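Local coordinates for protein uronate isomerase (Caulobacter crescentus, PDB 2Q01) that catalyses the reversible isomerisation of D-glucuronate to D-fructuronate and of D-galacturonate to D-tagaturonate in hexuronate metabolism, at residues E215-T220 / K229-A234; L237-F242 / A296-D301. All coordinates share one frame; numbering follows the deposited sequence.

Contact 1: residues E215-T220 / K229-A234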
ATOM      1  N   GLU B 215      -9.150 -35.139  21.195  1.00 47.97           N
ATOM      2  CA  GLU B 215      -9.531 -36.064  22.252  1.00 52.38           C
ATOM      3  C   GLU B 215     -10.785 -35.580  22.968  1.00 51.30           C
ATOM      4  O   GLU B 215     -11.751 -36.335  23.102  1.00 57.52           O
ATOM      5  CB  GLU B 215      -8.373 -36.239  23.239  1.00 59.68           C
ATOM      6  CG  GLU B 215      -8.298 -37.614  23.890  1.00 79.41           C
ATOM      7  CD  GLU B 215      -7.019 -37.826  24.696  1.00 96.76           C
ATOM      8  OE1 GLU B 215      -6.546 -38.981  24.759  1.00110.50           O
ATOM      9  OE2 GLU B 215      -6.486 -36.847  25.264  1.00 95.85           O
ATOM     10  N   ARG B 216     -10.781 -34.318  23.400  1.00 46.99           N
ATOM     11  CA  ARG B 216     -11.948 -33.743  24.074  1.00 46.55           C
ATOM     12  C   ARG B 216     -13.066 -33.305  23.121  1.00 43.60           C
ATOM     13  O   ARG B 216     -14.198 -33.108  23.554  1.00 53.60           O
ATOM     14  CB  ARG B 216     -11.566 -32.650  25.089  1.00 44.99           C
ATOM     15  CG  ARG B 216     -10.636 -31.572  24.593  1.00 48.62           C
ATOM     16  CD  ARG B 216      -9.947 -30.873  25.761  1.00 65.09           C
ATOM     17  NE  ARG B 216     -10.846 -29.978  26.491  1.00 83.73           N
ATOM     18  CZ  ARG B 216     -10.707 -28.654  26.566  1.00 82.34           C
ATOM     19  NH1 ARG B 216      -9.692 -28.045  25.965  1.00 80.45           N
ATOM     20  NH2 ARG B 216     -11.584 -27.934  27.256  1.00 68.10           N
ATOM     21  N   PHE B 217     -12.749 -33.184  21.832  1.00 40.70           N
ATOM     22  CA  PHE B 217     -13.751 -33.010  20.764  1.00 36.39           C
ATOM     23  C   PHE B 217     -14.638 -34.261  20.662  1.00 40.13           C
ATOM     24  O   PHE B 217     -15.841 -34.155  20.426  1.00 44.54           O
ATOM     25  CB  PHE B 217     -13.029 -32.696  19.440  1.00 31.80           C
ATOM     26  CG  PHE B 217     -13.931 -32.466  18.239  1.00 30.15           C
ATOM     27  CD1 PHE B 217     -13.491 -32.837  16.974  1.00 29.77           C
ATOM     28  CD2 PHE B 217     -15.172 -31.845  18.348  1.00 35.55           C
ATOM     29  CE1 PHE B 217     -14.282 -32.630  15.848  1.00 28.25           C
ATOM     30  CE2 PHE B 217     -15.973 -31.644  17.227  1.00 19.91           C
ATOM     31  CZ  PHE B 217     -15.521 -32.029  15.978  1.00 31.61           C
ATOM     32  N   ALA B 218     -14.037 -35.435  20.868  1.00 51.44           N
ATOM     33  CA  ALA B 218     -14.762 -36.710  20.912  1.00 42.49           C
ATOM     34  C   ALA B 218     -15.644 -36.848  22.158  1.00 47.35           C
ATOM     35  O   ALA B 218     -16.700 -37.478  22.105  1.00 53.90           O
ATOM     36  CB  ALA B 218     -13.785 -37.868  20.831  1.00 43.15           C
ATOM     37  N   GLU B 219     -15.207 -36.259  23.271  1.00 51.25           N
ATOM     38  CA  GLU B 219     -15.976 -36.269  24.520  1.00 55.01           C
ATOM     39  C   GLU B 219     -17.209 -35.369  24.447  1.00 56.67           C
ATOM     40  O   GLU B 219     -18.287 -35.766  24.884  1.00 60.13           O
ATOM     41  CB  GLU B 219     -15.104 -35.855  25.708  1.00 57.75           C
ATOM     42  CG  GLU B 219     -13.931 -36.789  25.992  1.00 72.63           C
ATOM     43  CD  GLU B 219     -12.892 -36.181  26.928  1.00 85.85           C
ATOM     44  OE1 GLU B 219     -13.067 -35.020  27.364  1.00 91.67           O
ATOM     45  OE2 GLU B 219     -11.893 -36.870  27.227  1.00 80.97           O
ATOM     46  N   THR B 220     -17.049 -34.170  23.885  1.00 55.90           N
ATOM     47  CA  THR B 220     -18.158 -33.211  23.762  1.00 51.64           C
ATOM     48  C   THR B 220     -19.177 -33.567  22.674  1.00 47.35           C
ATOM     49  O   THR B 220     -20.322 -33.119  22.723  1.00 56.01           O
ATOM     50  CB  THR B 220     -17.666 -31.758  23.529  1.00 45.35           C
ATOM     51  OG1 THR B 220     -16.977 -31.672  22.279  1.00 42.38           O
ATOM     52  CG2 THR B 220     -16.750 -31.301  24.652  1.00 39.93           C
ATOM     53  N   LYS B 229     -16.638 -39.327   8.148  1.00 43.73           N
ATOM     54  CA  LYS B 229     -18.054 -38.974   8.135  1.00 45.40           C
ATOM     55  C   LYS B 229     -18.599 -38.635   9.519  1.00 45.69           C
ATOM     56  O   LYS B 229     -19.528 -37.829   9.643  1.00 43.49           O
ATOM     57  CB  LYS B 229     -18.886 -40.072   7.459  1.00 49.16           C
ATOM     58  CG  LYS B 229     -19.050 -39.860   5.947  1.00 66.35           C
ATOM     59  CD  LYS B 229     -19.450 -41.140   5.217  1.00 86.36           C
ATOM     60  CE  LYS B 229     -18.233 -42.002   4.873  1.00 82.13           C
ATOM     61  NZ  LYS B 229     -18.618 -43.302   4.263  1.00 64.02           N
ATOM     62  N   SER B 230     -18.009 -39.233  10.552  1.00 36.72           N
ATOM     63  CA  SER B 230     -18.416 -38.941  11.925  1.00 39.30           C
ATOM     64  C   SER B 230     -17.600 -37.817  12.577  1.00 37.55           C
ATOM     65  O   SER B 230     -17.944 -37.350  13.663  1.00 43.87           O
ATOM     66  CB  SER B 230     -18.414 -40.211  12.782  1.00 36.65           C
ATOM     67  OG  SER B 230     -17.150 -40.838  12.781  1.00 36.89           O
ATOM     68  N   TYR B 231     -16.521 -37.401  11.918  1.00 40.21           N
ATOM     69  CA  TYR B 231     -15.795 -36.185  12.287  1.00 33.02           C
ATOM     70  C   TYR B 231     -16.636 -34.999  11.825  1.00 40.94           C
ATOM     71  O   TYR B 231     -16.761 -33.989  12.525  1.00 48.16           O
ATOM     72  CB  TYR B 231     -14.411 -36.174  11.630  1.00 30.99           C
ATOM     73  CG  TYR B 231     -13.686 -34.841  11.635  1.00 23.88           C
ATOM     74  CD1 TYR B 231     -12.938 -34.433  12.744  1.00 23.40           C
ATOM     75  CD2 TYR B 231     -13.719 -34.005  10.516  1.00 27.74           C
ATOM     76  CE1 TYR B 231     -12.263 -33.222  12.744  1.00 33.34           C
ATOM     77  CE2 TYR B 231     -13.053 -32.786  10.511  1.00 26.96           C
ATOM     78  CZ  TYR B 231     -12.324 -32.404  11.624  1.00 27.08           C
ATOM     79  OH  TYR B 231     -11.663 -31.203  11.616  1.00 37.79           O
ATOM     80  N   LEU B 232     -17.219 -35.148  10.640  1.00 40.53           N
ATOM     81  CA  LEU B 232     -18.137 -34.167  10.088  1.00 40.11           C
ATOM     82  C   LEU B 232     -19.444 -34.093  10.871  1.00 44.02           C
ATOM     83  O   LEU B 232     -19.978 -32.999  11.073  1.00 50.09           O
ATOM     84  CB  LEU B 232     -18.409 -34.457   8.611  1.00 32.27           C
ATOM     85  CG  LEU B 232     -17.260 -34.219   7.631  1.00 32.23           C
ATOM     86  CD1 LEU B 232     -17.763 -34.371   6.212  1.00 37.85           C
ATOM     87  CD2 LEU B 232     -16.638 -32.845   7.841  1.00 37.58           C
ATOM     88  N   GLU B 233     -19.949 -35.246  11.317  1.00 41.43           N
ATOM     89  CA  GLU B 233     -21.113 -35.287  12.210  1.00 43.71           C
ATOM     90  C   GLU B 233     -20.847 -34.626  13.553  1.00 40.87           C
ATOM     91  O   GLU B 233     -21.734 -33.993  14.117  1.00 50.16           O
ATOM     92  CB  GLU B 233     -21.610 -36.716  12.439  1.00 40.21           C
ATOM     93  CG  GLU B 233     -22.886 -37.051  11.675  1.00 61.85           C
ATOM     94  CD  GLU B 233     -24.046 -36.125  12.019  1.00 67.35           C
ATOM     95  OE1 GLU B 233     -24.346 -35.962  13.223  1.00 75.75           O
ATOM     96  OE2 GLU B 233     -24.659 -35.563  11.084  1.00 63.90           O
ATOM     97  N   ALA B 234     -19.622 -34.776  14.050  1.00 40.86           N
ATOM     98  CA  ALA B 234     -19.202 -34.148  15.295  1.00 39.69           C
ATOM     99  C   ALA B 234     -19.155 -32.626  15.183  1.00 42.91           C
ATOM    100  O   ALA B 234     -19.418 -31.931  16.157  1.00 49.17           O
ATOM    101  CB  ALA B 234     -17.858 -34.689  15.723  1.00 45.40           C
TER

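Contact 2: residues L237-F242 / A296-D301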
ATOM      1  N   LEU B 237     -23.014 -31.462  15.085  1.00 40.84           N
ATOM      2  CA  LEU B 237     -23.589 -31.529  16.426  1.00 40.25           C
ATOM      3  C   LEU B 237     -23.063 -30.427  17.345  1.00 45.93           C
ATOM      4  O   LEU B 237     -23.810 -29.894  18.166  1.00 53.30           O
ATOM      5  CB  LEU B 237     -23.350 -32.906  17.055  1.00 39.26           C
ATOM      6  CG  LEU B 237     -24.070 -34.128  16.471  1.00 39.73           C
ATOM      7  CD1 LEU B 237     -23.757 -35.351  17.313  1.00 50.70           C
ATOM      8  CD2 LEU B 237     -25.583 -33.931  16.354  1.00 45.59           C
ATOM      9  N   ARG B 238     -21.785 -30.087  17.203  1.00 44.52           N
ATOM     10  CA  ARG B 238     -21.189 -29.025  18.010  1.00 43.75           C
ATOM     11  C   ARG B 238     -21.642 -27.645  17.557  1.00 37.57           C
ATOM     12  O   ARG B 238     -21.899 -26.781  18.383  1.00 40.27           O
ATOM     13  CB  ARG B 238     -19.659 -29.123  18.041  1.00 42.15           C
ATOM     14  CG  ARG B 238     -19.135 -30.275  18.899  1.00 34.31           C
ATOM     15  CD  ARG B 238     -19.761 -30.277  20.272  1.00 27.81           C
ATOM     16  NE  ARG B 238     -19.174 -29.270  21.146  1.00 49.04           N
ATOM     17  CZ  ARG B 238     -19.760 -28.790  22.237  1.00 46.66           C
ATOM     18  NH1 ARG B 238     -19.138 -27.883  22.977  1.00 32.38           N
ATOM     19  NH2 ARG B 238     -20.968 -29.211  22.585  1.00 38.82           N
ATOM     20  N   ARG B 239     -21.764 -27.457  16.246  1.00 40.43           N
ATOM     21  CA  ARG B 239     -22.303 -26.223  15.695  1.00 36.52           C
ATOM     22  C   ARG B 239     -23.729 -25.968  16.166  1.00 44.40           C
ATOM     23  O   ARG B 239     -24.068 -24.835  16.512  1.00 53.90           O
ATOM     24  CB  ARG B 239     -22.240 -26.234  14.172  1.00 32.65           C
ATOM     25  CG  ARG B 239     -20.890 -25.814  13.632  1.00 32.85           C
ATOM     26  CD  ARG B 239     -20.711 -26.248  12.192  1.00 26.85           C
ATOM     27  NE  ARG B 239     -21.525 -25.455  11.278  1.00 32.32           N
ATOM     28  CZ  ARG B 239     -21.053 -24.468  10.519  1.00 41.41           C
ATOM     29  NH1 ARG B 239     -19.769 -24.143  10.556  1.00 40.62           N
ATOM     30  NH2 ARG B 239     -21.870 -23.807   9.716  1.00 53.82           N
ATOM     31  N   GLN B 240     -24.542 -27.025  16.192  1.00 36.53           N
ATOM     32  CA  GLN B 240     -25.913 -26.964  16.700  1.00 39.39           C
ATOM     33  C   GLN B 240     -25.959 -26.523  18.160  1.00 38.98           C
ATOM     34  O   GLN B 240     -26.789 -25.693  18.528  1.00 47.90           O
ATOM     35  CB  GLN B 240     -26.620 -28.317  16.531  1.00 37.77           C
ATOM     36  CG  GLN B 240     -28.133 -28.267  16.726  1.00 53.57           C
ATOM     37  CD  GLN B 240     -28.795 -27.146  15.934  1.00 68.56           C
ATOM     38  OE1 GLN B 240     -28.688 -27.085  14.703  1.00 62.13           O
ATOM     39  NE2 GLN B 240     -29.478 -26.250  16.641  1.00 53.23           N
ATOM     40  N   ALA B 241     -25.058 -27.076  18.972  1.00 39.52           N
ATOM     41  CA  ALA B 241     -24.910 -26.704  20.379  1.00 41.63           C
ATOM     42  C   ALA B 241     -24.533 -25.233  20.567  1.00 41.33           C
ATOM     43  O   ALA B 241     -24.936 -24.612  21.546  1.00 44.69           O
ATOM     44  CB  ALA B 241     -23.881 -27.597  21.054  1.00 38.81           C
ATOM     45  N   PHE B 242     -23.758 -24.692  19.630  1.00 44.69           N
ATOM     46  CA  PHE B 242     -23.354 -23.287  19.655  1.00 37.23           C
ATOM     47  C   PHE B 242     -24.520 -22.375  19.283  1.00 39.24           C
ATOM     48  O   PHE B 242     -24.726 -21.343  19.918  1.00 46.79           O
ATOM     49  CB  PHE B 242     -22.166 -23.049  18.722  1.00 26.24           C
ATOM     50  CG  PHE B 242     -20.822 -23.341  19.341  1.00 26.56           C
ATOM     51  CD1 PHE B 242     -20.463 -24.634  19.711  1.00 26.02           C
ATOM     52  CD2 PHE B 242     -19.895 -22.320  19.523  1.00 37.47           C
ATOM     53  CE1 PHE B 242     -19.217 -24.907  20.268  1.00 30.95           C
ATOM     54  CE2 PHE B 242     -18.645 -22.580  20.080  1.00 29.03           C
ATOM     55  CZ  PHE B 242     -18.307 -23.873  20.456  1.00 30.81           C
ATOM     56  N   ALA B 296     -18.630 -24.144   5.089  1.00 32.43           N
ATOM     57  CA  ALA B 296     -19.542 -23.343   4.284  1.00 27.22           C
ATOM     58  C   ALA B 296     -20.717 -24.177   3.799  1.00 40.03           C
ATOM     59  O   ALA B 296     -21.828 -23.669   3.678  1.00 47.60           O
ATOM     60  CB  ALA B 296     -18.812 -22.755   3.113  1.00 31.53           C
ATOM     61  N   LYS B 297     -20.456 -25.453   3.518  1.00 39.61           N
ATOM     62  CA  LYS B 297     -21.489 -26.427   3.168  1.00 36.34           C
ATOM     63  C   LYS B 297     -22.424 -26.741   4.344  1.00 45.61           C
ATOM     64  O   LYS B 297     -23.596 -27.062   4.143  1.00 44.63           O
ATOM     65  CB  LYS B 297     -20.844 -27.722   2.658  1.00 39.25           C
ATOM     66  CG  LYS B 297     -20.292 -27.624   1.241  1.00 35.72           C
ATOM     67  CD  LYS B 297     -20.013 -28.992   0.640  1.00 49.32           C
ATOM     68  CE  LYS B 297     -18.583 -29.422   0.860  1.00 47.94           C
ATOM     69  NZ  LYS B 297     -18.310 -30.747   0.242  1.00 52.75           N
ATOM     70  N   MET B 298     -21.892 -26.666   5.566  1.00 48.44           N
ATOM     71  CA  MET B 298     -22.695 -26.819   6.775  1.00 43.41           C
ATOM     72  C   MET B 298     -23.514 -25.561   7.025  1.00 43.18           C
ATOM     73  O   MET B 298     -24.656 -25.643   7.479  1.00 49.45           O
ATOM     74  CB  MET B 298     -21.812 -27.107   7.990  1.00 52.22           C
ATOM     75  CG  MET B 298     -21.328 -28.544   8.101  1.00 40.63           C
ATOM     76  SD  MET B 298     -20.142 -28.750   9.443  1.00 41.48           S
ATOM     77  CE  MET B 298     -19.293 -30.223   8.884  1.00 54.54           C
ATOM     78  N   SER B 299     -22.924 -24.406   6.717  1.00 40.69           N
ATOM     79  CA  SER B 299     -23.574 -23.098   6.860  1.00 36.37           C
ATOM     80  C   SER B 299     -24.782 -22.937   5.948  1.00 37.84           C
ATOM     81  O   SER B 299     -25.706 -22.183   6.256  1.00 38.06           O
ATOM     82  CB  SER B 299     -22.575 -21.981   6.581  1.00 33.75           C
ATOM     83  OG  SER B 299     -21.734 -21.770   7.697  1.00 37.90           O
ATOM     84  N   LEU B 300     -24.763 -23.653   4.825  1.00 41.33           N
ATOM     85  CA  LEU B 300     -25.907 -23.750   3.925  1.00 35.74           C
ATOM     86  C   LEU B 300     -27.128 -24.340   4.624  1.00 41.96           C
ATOM     87  O   LEU B 300     -28.265 -24.004   4.281  1.00 49.28           O
ATOM     88  CB  LEU B 300     -25.544 -24.632   2.740  1.00 39.86           C
ATOM     89  CG  LEU B 300     -25.211 -24.046   1.372  1.00 39.54           C
ATOM     90  CD1 LEU B 300     -24.246 -22.875   1.425  1.00 40.15           C
ATOM     91  CD2 LEU B 300     -24.660 -25.171   0.530  1.00 41.18           C
ATOM     92  N   ASP B 301     -26.880 -25.212   5.603  1.00 42.58           N
ATOM     93  CA  ASP B 301     -27.941 -25.855   6.376  1.00 48.69           C
ATOM     94  C   ASP B 301     -28.291 -25.131   7.678  1.00 48.34           C
ATOM     95  O   ASP B 301     -29.472 -24.914   7.953  1.00 57.90           O
ATOM     96  CB  ASP B 301     -27.595 -27.323   6.659  1.00 52.89           C
ATOM     97  CG  ASP B 301     -27.608 -28.182   5.400  1.00 71.20           C
ATOM     98  OD1 ASP B 301     -26.684 -29.009   5.235  1.00 86.87           O
ATOM     99  OD2 ASP B 301     -28.535 -28.034   4.574  1.00 61.41           O
TER
HETATM  100  O   HOH W   1     -19.228 -21.664   9.039  1.00 54.99           O

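Contact 1: residues E215-T220 / K229-A234
Phe217 reaches from helix 210-221 across to helix 228-244, where its ring touches Tyr231 and Ala234 in a small buried apolar contact between two successive helices joined by a short loop, within the TIM-barrel fold of the metal-dependent hydrolase superfamily. Phe217 supplies more than half of the 150 Å² buried here. With CG anti to the backbone N (chi1 -179°), the ring stands out from its own helix, and its far end lies against Tyr231 and Ala234, three residues apart and thus about one turn along the partner helix.

The two sides of that far end meet different neighbours. CE1 of Phe217 lies 3.7 Å from CE1 of Tyr231 and 3.8 Å from CD1 of the same ring, so that one side of the tyrosine sits at the phenylalanine edge, close to its plane. The two rings are almost perpendicular, at 89°, with centroids 5.9 Å apart; the pair rests on carbon-carbon contact at neighbouring corners rather than on overlap of the rings.

Tyr231 has further partners. Its hydroxyl is hydrogen-bonded to Val202 O and His235 NE2, which probably restrains the phenol; the His235 ring meets it edge-to-face, the Phe271 ring also meets it, and Phe287 and Met291 of helix 281-302 pack on it. Pro174, Val225 and Arg238 also touch Phe217, which is buried.

Ala234 is the other point of contact. Its CB points toward helix 210-221, and the small side chain leaves the phenylalanine ring close to the backbone: CE2 of Phe217 is 3.6 Å from Ala234 O, and CZ of Phe217 is 3.5 Å from Ala234 CB.

Contact 2: residues L237-F242 / A296-D301
Arg239 and Met298 both start with CG anti to their carbonyl carbons, but beyond that they differ: the arginine's bend at chi3 (72°) turns its guanidinium across the extended methionine. Met298 CB lies against one face of the guanidinium, 3.4 Å from its plane and displaced toward the rim. Farther back along the arginine, CD is 3.8 Å from Met298 SD.

Beyond the methionine, the edge of the guanidinium meets Ser299. Arg239 NH2 donates a hydrogen bond of 2.9 Å to Ser299 OG, which lies only 3° out of the guanidinium plane. A water receives a bond from Arg239 NH1 at 3.0 Å and gives one to Ser299 OG at 2.8 Å, closing a ring of bonds on that edge. The single hydroxyl hydrogen of Ser299 can go to Leu304 O, the stronger partner, or be shared with Met295 O. The arginine charge is met by a salt bridge from NH2 to Asp302 OD2. Helix 281-302 belongs to the beta-alpha-beta crossover between parallel strands 249-252 and 305-308, packed here beside the helix that leads into the first strand, as in TIM-barrel folds.

Contacts 1 and 2 lie about 13 Å apart, centre to centre, on the same side of the chain's centre, and share helix 228-244. Along the chain they come in series: contact 1 joins this helix to the preceding helix 210-221, and contact 2 joins its later turns to segment 296-301 of helix 281-302, more than fifty residues beyond segment 237-242. The contacts also touch directly: Phe217 CE2 lies 3.8 Å from Arg238 CG, and Leu232 O lies 3.6 Å from Met298 CE. Helix 228-244 is thus packed against both helix 210-221 and helix 281-302, and the last two of these three helices lead into the neighbouring parallel strands 249-252 and 305-308.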